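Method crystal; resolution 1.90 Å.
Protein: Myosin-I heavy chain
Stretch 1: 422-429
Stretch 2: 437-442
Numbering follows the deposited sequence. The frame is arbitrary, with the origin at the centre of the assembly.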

# COMPACT_ATOMS: atom_id res chain seq x y z
N PRO A 422 22.94 -12.32 26.07
CA PRO A 422 24.32 -11.91 25.78
C PRO A 422 24.50 -10.85 24.71
O PRO A 422 25.56 -10.23 24.68
CB PRO A 422 24.97 -13.21 25.30
CG PRO A 422 23.86 -14.02 24.78
CD PRO A 422 22.66 -13.69 25.61
N TYR A 423 23.52 -10.65 23.83
CA TYR A 423 23.69 -9.75 22.69
C TYR A 423 23.74 -8.30 23.09
O TYR A 423 23.19 -7.92 24.12
CB TYR A 423 22.56 -9.97 21.68
CG TYR A 423 22.11 -11.40 21.66
CD1 TYR A 423 22.92 -12.39 21.13
CD2 TYR A 423 20.89 -11.77 22.22
CE1 TYR A 423 22.51 -13.70 21.12
CE2 TYR A 423 20.48 -13.08 22.23
CZ TYR A 423 21.30 -14.04 21.68
OH TYR A 423 20.90 -15.35 21.68
N PRO A 424 24.41 -7.47 22.28
CA PRO A 424 24.39 -6.01 22.41
C PRO A 424 22.97 -5.49 22.27
O PRO A 424 22.13 -6.15 21.64
CB PRO A 424 25.24 -5.55 21.22
CG PRO A 424 26.13 -6.71 20.92
CD PRO A 424 25.29 -7.92 21.18
N LYS A 425 22.70 -4.32 22.84
CA LYS A 425 21.36 -3.74 22.87
C LYS A 425 20.84 -3.51 21.46
O LYS A 425 19.65 -3.70 21.19
CB LYS A 425 21.36 -2.41 23.62
CG LYS A 425 20.21 -1.50 23.19
CD LYS A 425 20.22 -0.16 23.90
CE LYS A 425 19.14 0.75 23.33
NZ LYS A 425 19.13 2.10 23.95
N ASN A 426 21.72 -3.05 20.58
CA ASN A 426 21.36 -2.80 19.20
C ASN A 426 21.93 -3.89 18.32
O ASN A 426 23.12 -4.18 18.37
CB ASN A 426 21.86 -1.43 18.75
CG ASN A 426 21.37 -0.31 19.64
OD1 ASN A 426 20.27 0.22 19.45
ND2 ASN A 426 22.18 0.06 20.62
N PHE A 427 21.06 -4.51 17.52
CA PHE A 427 21.50 -5.58 16.65
C PHE A 427 20.64 -5.58 15.38
O PHE A 427 19.70 -4.78 15.25
CB PHE A 427 21.40 -6.93 17.36
CG PHE A 427 20.02 -7.25 17.87
CD1 PHE A 427 19.57 -6.71 19.07
CD2 PHE A 427 19.17 -8.07 17.15
CE1 PHE A 427 18.30 -7.00 19.55
CE2 PHE A 427 17.89 -8.36 17.61
CZ PHE A 427 17.45 -7.82 18.82
N VAL A 428 20.97 -6.47 14.46
CA VAL A 428 20.22 -6.60 13.22
C VAL A 428 19.72 -8.03 13.19
O VAL A 428 20.45 -8.96 13.57
CB VAL A 428 21.14 -6.34 12.01
CG1 VAL A 428 20.50 -6.84 10.70
CG2 VAL A 428 21.48 -4.85 11.91
N LEU A 429 18.47 -8.22 12.81
CA LEU A 429 18.02 -9.56 12.47
C LEU A 429 18.16 -9.71 10.96
O LEU A 429 17.61 -8.92 10.19
CB LEU A 429 16.58 -9.81 12.90
CG LEU A 429 16.37 -9.90 14.42
CD1 LEU A 429 14.93 -10.26 14.76
CD2 LEU A 429 17.33 -10.93 15.01
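Stretch 2, residues 437-442: NIYDPA

The apolar centre of the contact is I438, which buries more surface against stretch 1 than any other residue of stretch 2. Its side chain (chi1 m, chi2 t) reaches three residues of stretch 1. CD1 lies over one face of the Y423 ring, 3.9 Å from the ring centroid and 20° off the normal, a CH-pi contact in which I438 CD1 comes within 3.6 Å of Y423 CZ. CG2 of I438 approaches CD2 of F427 obliquely at 4.1 Å, and I438 CG1 packs against L429 CD2 at 3.8 Å. L429 and I438 share one face of the sheet; V428 and Y439 share the other, where V428 CB meets the edge of the Y439 ring at CD2, 4.0 Å away, and V428 CG2 touches P441 CG at 4.1 Å.

Between these two layers runs the backbone pairing. Residues 437-440 are extended and lie antiparallel to strand 426-429, the two directions differing by 137° and the axes approaching to 4.7 Å. V428 and Y439 form the hydrogen-bonded pair: V428 N donates to Y439 O and Y439 N to V428 O, both at 2.9 Å. L429 and I438 follow as a non-hydrogen-bonded pair, their CA atoms 5.0 Å apart, and beside them L429 CA makes a CA-H...O contact with N437 O at 3.3 Å.

Toward the C-terminal end of stretch 2 the contact becomes polar. The CA-to-CB bond of D440 points away from stretch 1, yet its carboxylate comes nearer, with OD2 3.5 Å from P424 CG. A water bridges the stretches here, donating to N426 O at 2.8 Å and to D440 OD1 at 2.6 Å. The same D440 OD1 accepts a hydrogen bond from A442 N at 2.9 Å, tying the carboxylate to the turn that follows the strand.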

# COMPACT_ATOMS: atom_id res chain seq x y z
N ASN A 437 18.96 -14.79 11.86
CA ASN A 437 20.32 -14.52 12.29
C ASN A 437 20.50 -13.22 13.05
O ASN A 437 20.11 -12.14 12.59
CB ASN A 437 21.26 -14.60 11.09
CG ASN A 437 21.08 -15.89 10.32
OD1 ASN A 437 21.41 -16.96 10.82
ND2 ASN A 437 20.55 -15.80 9.10
N ILE A 438 21.07 -13.32 14.24
CA ILE A 438 21.39 -12.14 15.02
C ILE A 438 22.76 -11.67 14.61
O ILE A 438 23.75 -12.41 14.72
CB ILE A 438 21.36 -12.45 16.54
CG1 ILE A 438 19.97 -12.95 16.95
CG2 ILE A 438 21.74 -11.21 17.33
CD1 ILE A 438 19.89 -13.58 18.36
N TYR A 439 22.83 -10.42 14.16
CA TYR A 439 24.03 -9.87 13.58
C TYR A 439 24.40 -8.59 14.29
O TYR A 439 23.53 -7.78 14.63
CB TYR A 439 23.78 -9.60 12.10
CG TYR A 439 24.89 -8.91 11.35
CD1 TYR A 439 25.94 -9.64 10.81
CD2 TYR A 439 24.88 -7.54 11.15
CE1 TYR A 439 26.95 -9.03 10.10
CE2 TYR A 439 25.88 -6.92 10.44
CZ TYR A 439 26.92 -7.67 9.92
OH TYR A 439 27.93 -7.05 9.22
N ASP A 440 25.69 -8.40 14.53
CA ASP A 440 26.14 -7.19 15.20
C ASP A 440 26.77 -6.25 14.20
O ASP A 440 27.88 -6.50 13.72
CB ASP A 440 27.15 -7.52 16.30
CG ASP A 440 27.54 -6.31 17.11
OD1 ASP A 440 27.17 -5.19 16.73
OD2 ASP A 440 28.22 -6.49 18.15
N PRO A 441 26.09 -5.14 13.89
CA PRO A 441 26.59 -4.20 12.87
C PRO A 441 27.84 -3.46 13.33
O PRO A 441 28.58 -2.93 12.50
CB PRO A 441 25.40 -3.24 12.67
CG PRO A 441 24.64 -3.31 13.94
CD PRO A 441 24.79 -4.71 14.45
N ALA A 442 28.10 -3.44 14.64
CA ALA A 442 29.28 -2.76 15.18
C ALA A 442 30.56 -3.53 14.88
O ALA A 442 31.63 -2.92 14.74
CB ALA A 442 29.13 -2.53 16.68
O HOH W 1 25.73 -3.36 17.96